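Local coordinates for Pvc2 (Photorhabdus asymbiotica subsp. asymbiotica, PDB 6J0B), which forms the contractile sheath around the inner tube of an extracellular contractile injection system, captured here in the extended state, at the interface of chains A and B and the interface of chains A and C. Coordinates in Å, arbitrary orientation; residue numbers count along the deposited sequence, not the author numbering. Chains: chain A/B/C, Pvc2.

Contact 1: the interface of chains A and B. Residues chain A 19-22, 51, 53; chain B 315-320.
Van der Waals packing carries this patch of the sheath interface: a loop of chain B, B:Lys315 to B:Thr320, packs against a surface of chain A made by loop 19-22, A:Ser51 and A:Met53, and no hydrogen bond or salt bridge crosses the patch.

A:Met53 is the main side chain on its own side. Its CG stands anti to the backbone N (chi1 -171°), the chain runs on straight to the sulfur and then bends at chi3 (89°), so that the thioether lies along the backbone of the B loop. There SD rests 3.2 Å from the carbonyl O of B:Ile317 and also near the carbonyl of B:Thr318, while the methyl CE turns on to B:Thr320, 3.4 Å from its hydroxyl OG1. The two side chains cross obliquely, the methionine tip meeting the threonine near its hydroxyl.

Aliphatic contacts fill the other half. B:Ile317 points its branched side chain at the extended stretch A:Ala19 to A:Ser21. Its CG2, anti to the backbone N, meets the methyl CB of A:Ala19 at 3.7 Å, and its CG1, beside the backbone N (chi1 -63°), lies 4.0 Å from CA of A:Ser21. Next to it, A:Val22 sets one methyl, CG1, against the backbone of B:Gly316, 3.7 Å from CA. A:Ser51 adds a loose polar neighbour, its OG 3.6 Å from the carbonyl O of B:Gly316.

The chain A side is built from the loop 19-22 and the start of helix 52-58, with A:Ser51 just ahead of that helix; on chain B the loop joins strand 309-312 to helix 321-326.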
# COMPACT_ATOMS: atom_id res chain seq x y z
N ALA A 19 33.40 -42.07 -20.61
CA ALA A 19 33.22 -42.27 -19.19
C ALA A 19 31.73 -42.32 -18.87
O ALA A 19 30.96 -41.48 -19.34
CB ALA A 19 33.91 -41.16 -18.39
N LEU A 20 31.34 -43.31 -18.08
CA LEU A 20 29.95 -43.52 -17.71
C LEU A 20 29.80 -43.33 -16.21
O LEU A 20 30.69 -43.70 -15.43
CB LEU A 20 29.49 -44.93 -18.11
CG LEU A 20 29.54 -45.21 -19.61
CD1 LEU A 20 29.60 -46.69 -19.90
CD2 LEU A 20 28.35 -44.59 -20.30
N SER A 21 28.68 -42.73 -15.81
CA SER A 21 28.44 -42.44 -14.41
C SER A 21 28.09 -43.71 -13.65
O SER A 21 27.48 -44.63 -14.20
CB SER A 21 27.31 -41.42 -14.28
OG SER A 21 27.07 -41.08 -12.92
N VAL A 22 28.48 -43.77 -12.38
CA VAL A 22 28.32 -44.97 -11.57
C VAL A 22 26.96 -44.98 -10.90
O VAL A 22 26.39 -43.93 -10.58
CB VAL A 22 29.45 -45.08 -10.53
CG1 VAL A 22 30.75 -45.39 -11.21
CG2 VAL A 22 29.57 -43.80 -9.73
N SER A 51 32.72 -50.68 -11.93
CA SER A 51 32.31 -49.57 -12.78
C SER A 51 32.84 -49.80 -14.18
O SER A 51 33.61 -50.73 -14.43
CB SER A 51 32.82 -48.24 -12.22
OG SER A 51 34.23 -48.26 -12.06
N MET A 53 34.84 -47.75 -15.70
CA MET A 53 36.26 -47.43 -15.61
C MET A 53 37.06 -48.61 -15.07
O MET A 53 38.20 -48.84 -15.49
CB MET A 53 36.46 -46.20 -14.74
CG MET A 53 37.86 -45.65 -14.75
SD MET A 53 38.11 -44.46 -13.44
CE MET A 53 38.65 -45.56 -12.15
N LYS B 315 35.02 -40.25 -8.41
CA LYS B 315 35.83 -41.37 -7.95
C LYS B 315 35.47 -42.66 -8.68
O LYS B 315 36.32 -43.52 -8.89
CB LYS B 315 35.66 -41.54 -6.43
CG LYS B 315 36.55 -42.60 -5.80
CD LYS B 315 36.26 -42.73 -4.33
CE LYS B 315 36.76 -44.06 -3.79
NZ LYS B 315 36.50 -44.20 -2.33
N GLY B 316 34.21 -42.81 -9.07
CA GLY B 316 33.87 -43.95 -9.91
C GLY B 316 34.13 -43.70 -11.37
O GLY B 316 34.36 -44.65 -12.13
N ILE B 317 34.14 -42.43 -11.78
CA ILE B 317 34.07 -42.07 -13.19
C ILE B 317 35.45 -41.94 -13.82
O ILE B 317 35.77 -42.65 -14.77
CB ILE B 317 33.27 -40.77 -13.36
CG1 ILE B 317 31.83 -40.97 -12.90
CG2 ILE B 317 33.27 -40.33 -14.80
CD1 ILE B 317 31.50 -40.29 -11.60
N THR B 318 36.28 -41.04 -13.29
CA THR B 318 37.51 -40.65 -13.99
C THR B 318 38.79 -41.16 -13.33
O THR B 318 39.71 -41.58 -14.03
CB THR B 318 37.57 -39.13 -14.13
OG1 THR B 318 37.16 -38.52 -12.90
CG2 THR B 318 36.66 -38.67 -15.24
N MET B 319 38.87 -41.13 -12.00
CA MET B 319 40.11 -41.46 -11.31
C MET B 319 39.92 -42.67 -10.41
O MET B 319 38.87 -42.84 -9.79
CB MET B 319 40.61 -40.26 -10.50
CG MET B 319 39.62 -39.70 -9.51
SD MET B 319 40.09 -38.11 -8.85
CE MET B 319 39.26 -37.05 -10.00
N THR B 320 40.94 -43.52 -10.34
CA THR B 320 40.93 -44.67 -9.46
C THR B 320 41.27 -44.24 -8.04
O THR B 320 41.83 -43.16 -7.81
CB THR B 320 41.94 -45.72 -9.97
OG1 THR B 320 41.92 -45.72 -11.40
CG2 THR B 320 41.59 -47.13 -9.51

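Contact 2: the interface of chains A and C. Residues chain A 191-192, 194-195, 236, 340-342, 344; chain C 269-273, 327, 329.
Backbone bonds and a parallel bridge join the chains and may set their register: A:Ala341 gives its N to the carbonyl O of C:Glu273 in a nearly straight bond (2.7 Å, 172° at H) and takes the N-H of C:Phe272 on its own O at 2.9 Å, A:Glu342 N reaches a lone pair of C:Gly327 O at 3.3 Å, and A:Ile344 bridges to C:Met329.

C:Phe272 is the main intruding side chain. Its backbone has positive phi (62°), and its CG stands anti to the carbonyl carbon, sending the ring in among chain A residues. The methyl CB of A:Ala194 sits over one face, offset toward the rim, 3.5 Å from the ring centroid in a CH-pi contact. At the rim, CE1 meets CG of A:Glu342 at 3.6 Å, with the glutamate chain crossing obliquely, while the ring's CE2 lies above the centre of the A:Trp236 ring.

C:Met271 has CG anti to the carbonyl carbon (chi1 -83°) and bends at chi2 and chi3. Its CG comes from above the plane at the rim of the six-membered ring of A:Trp236, 3.5 Å from CH2, on the same side as the phenyl of C:Phe272. Its methyl CE reaches CG1 and CD1 of A:Ile344. The isoleucine tip is also flanked by C:Met329, which runs alongside it in the same direction and brings SD to 3.6 Å from CD1.

Polar side chains contribute less. A:Asn195 makes a weak bond from ND2 to C:Phe269 O. A:Lys191 curls back to donate NZ to A:Ala192 O; OE1 of C:Glu273 is 5.4 Å from NZ of A:Lys191, too far for a salt bridge, though opposite charges, if present, could attract weakly.

In the fold, strand 343-349 of chain A and its approach pair beside strand 328-335 of chain C, while C:Phe269 to C:Glu273 lie in the loop between helices 250-266 and 277-296.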
# COMPACT_ATOMS: atom_id res chain seq x y z
N LYS A 191 7.51 -53.20 -9.69
CA LYS A 191 7.18 -52.64 -10.98
C LYS A 191 7.82 -53.46 -12.09
O LYS A 191 8.99 -53.84 -11.99
CB LYS A 191 7.64 -51.18 -11.06
CG LYS A 191 7.58 -50.53 -12.44
CD LYS A 191 6.16 -50.19 -12.86
CE LYS A 191 6.15 -49.29 -14.09
NZ LYS A 191 6.55 -50.00 -15.33
N ALA A 192 7.05 -53.74 -13.14
CA ALA A 192 7.56 -54.46 -14.29
C ALA A 192 8.59 -53.62 -15.04
O ALA A 192 8.48 -52.39 -15.08
CB ALA A 192 6.41 -54.84 -15.22
N ALA A 194 8.91 -53.24 -18.17
CA ALA A 194 8.51 -52.90 -19.51
C ALA A 194 8.16 -51.41 -19.60
O ALA A 194 8.15 -50.70 -18.60
CB ALA A 194 7.34 -53.77 -19.95
N ASN A 195 7.89 -50.98 -20.84
CA ASN A 195 7.81 -49.59 -21.34
C ASN A 195 8.81 -48.63 -20.67
O ASN A 195 8.50 -47.52 -20.24
CB ASN A 195 6.34 -49.07 -21.40
CG ASN A 195 5.73 -48.58 -20.08
OD1 ASN A 195 6.22 -48.81 -18.99
ND2 ASN A 195 4.62 -47.88 -20.22
N TRP A 236 9.00 -54.19 -24.14
CA TRP A 236 7.56 -54.36 -24.30
C TRP A 236 7.08 -55.72 -23.81
O TRP A 236 6.17 -56.30 -24.39
CB TRP A 236 7.16 -54.13 -25.75
CG TRP A 236 5.78 -53.61 -25.94
CD1 TRP A 236 4.75 -54.24 -26.55
CD2 TRP A 236 5.29 -52.35 -25.50
NE1 TRP A 236 3.63 -53.45 -26.52
CE2 TRP A 236 3.94 -52.28 -25.89
CE3 TRP A 236 5.85 -51.26 -24.83
CZ2 TRP A 236 3.15 -51.17 -25.62
CZ3 TRP A 236 5.07 -50.17 -24.57
CH2 TRP A 236 3.73 -50.13 -24.97
N PRO A 340 0.72 -56.60 -13.35
CA PRO A 340 0.69 -55.44 -14.26
C PRO A 340 -0.45 -55.53 -15.27
O PRO A 340 -0.81 -56.60 -15.75
CB PRO A 340 2.05 -55.52 -14.95
CG PRO A 340 2.38 -56.95 -14.96
CD PRO A 340 1.80 -57.53 -13.70
N ALA A 341 -1.01 -54.36 -15.58
CA ALA A 341 -2.01 -54.27 -16.64
C ALA A 341 -1.32 -54.39 -17.98
O ALA A 341 -0.49 -53.56 -18.34
CB ALA A 341 -2.75 -52.94 -16.55
N GLU A 342 -1.66 -55.43 -18.73
CA GLU A 342 -0.94 -55.74 -19.96
C GLU A 342 -1.69 -55.36 -21.22
O GLU A 342 -1.06 -54.94 -22.19
CB GLU A 342 -0.60 -57.23 -20.00
CG GLU A 342 0.66 -57.53 -20.76
CD GLU A 342 1.03 -58.99 -20.67
OE1 GLU A 342 2.06 -59.38 -21.27
OE2 GLU A 342 0.29 -59.75 -20.02
N ILE A 344 -4.92 -53.00 -22.86
CA ILE A 344 -5.90 -51.94 -22.66
C ILE A 344 -6.80 -51.90 -23.89
O ILE A 344 -6.31 -51.74 -25.01
CB ILE A 344 -5.23 -50.58 -22.42
CG1 ILE A 344 -4.63 -50.52 -21.02
CG2 ILE A 344 -6.25 -49.48 -22.53
CD1 ILE A 344 -4.08 -49.15 -20.62
N PHE C 269 1.68 -44.94 -21.69
CA PHE C 269 2.34 -44.84 -20.39
C PHE C 269 1.67 -45.72 -19.35
O PHE C 269 2.29 -46.10 -18.36
CB PHE C 269 2.47 -43.37 -19.91
CG PHE C 269 1.16 -42.60 -19.72
CD1 PHE C 269 0.31 -42.85 -18.64
CD2 PHE C 269 0.88 -41.52 -20.54
CE1 PHE C 269 -0.85 -42.12 -18.46
CE2 PHE C 269 -0.26 -40.76 -20.34
CZ PHE C 269 -1.13 -41.08 -19.31
N ALA C 270 0.39 -46.05 -19.57
CA ALA C 270 -0.32 -46.91 -18.63
C ALA C 270 0.04 -48.38 -18.81
O ALA C 270 -0.41 -49.20 -18.01
CB ALA C 270 -1.82 -46.73 -18.79
N MET C 271 0.80 -48.71 -19.85
CA MET C 271 1.23 -50.08 -20.09
C MET C 271 2.10 -50.58 -18.95
O MET C 271 3.01 -49.88 -18.50
CB MET C 271 2.00 -50.18 -21.40
CG MET C 271 1.14 -50.29 -22.61
SD MET C 271 -0.08 -51.56 -22.40
CE MET C 271 -1.47 -50.50 -22.60
N PHE C 272 1.78 -51.78 -18.47
CA PHE C 272 2.53 -52.53 -17.47
C PHE C 272 2.60 -51.81 -16.12
O PHE C 272 3.51 -52.06 -15.33
CB PHE C 272 3.93 -52.89 -17.97
CG PHE C 272 3.92 -53.65 -19.26
CD1 PHE C 272 3.79 -55.02 -19.27
CD2 PHE C 272 4.03 -52.98 -20.47
CE1 PHE C 272 3.78 -55.72 -20.46
CE2 PHE C 272 4.03 -53.68 -21.66
CZ PHE C 272 3.90 -55.05 -21.65
N GLU C 273 1.66 -50.92 -15.87
CA GLU C 273 1.41 -50.33 -14.57
C GLU C 273 0.47 -51.25 -13.79
O GLU C 273 -0.14 -52.14 -14.38
CB GLU C 273 0.80 -48.94 -14.75
CG GLU C 273 1.82 -47.88 -15.12
CD GLU C 273 2.25 -47.05 -13.93
OE1 GLU C 273 3.00 -46.07 -14.12
OE2 GLU C 273 1.82 -47.36 -12.80
N GLY C 327 -5.89 -59.17 -16.93
CA GLY C 327 -4.98 -58.10 -17.29
C GLY C 327 -5.58 -57.05 -18.19
O GLY C 327 -4.85 -56.15 -18.63
N MET C 329 -7.98 -53.82 -19.46
CA MET C 329 -8.47 -52.54 -18.98
C MET C 329 -9.31 -51.93 -20.09
O MET C 329 -8.80 -51.68 -21.18
CB MET C 329 -7.32 -51.61 -18.60
CG MET C 329 -7.76 -50.24 -18.13
SD MET C 329 -6.38 -49.13 -17.82
CE MET C 329 -5.26 -50.21 -16.94

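Contact 1 and contact 2 have C-alpha centres about 34 Å apart, and chain A takes part in both with different residues: its N-terminal loop and the start of helix 52-58 face chain B, whereas loops at 191-195 and 236 and the C-terminal strand region face chain C. The partners also offer nearby parts of one protein, B:315-320 leading into helix 321-326 and C:327-329 following it. Repeated in every copy, the two would tie each subunit to separate neighbours in the extended sheath.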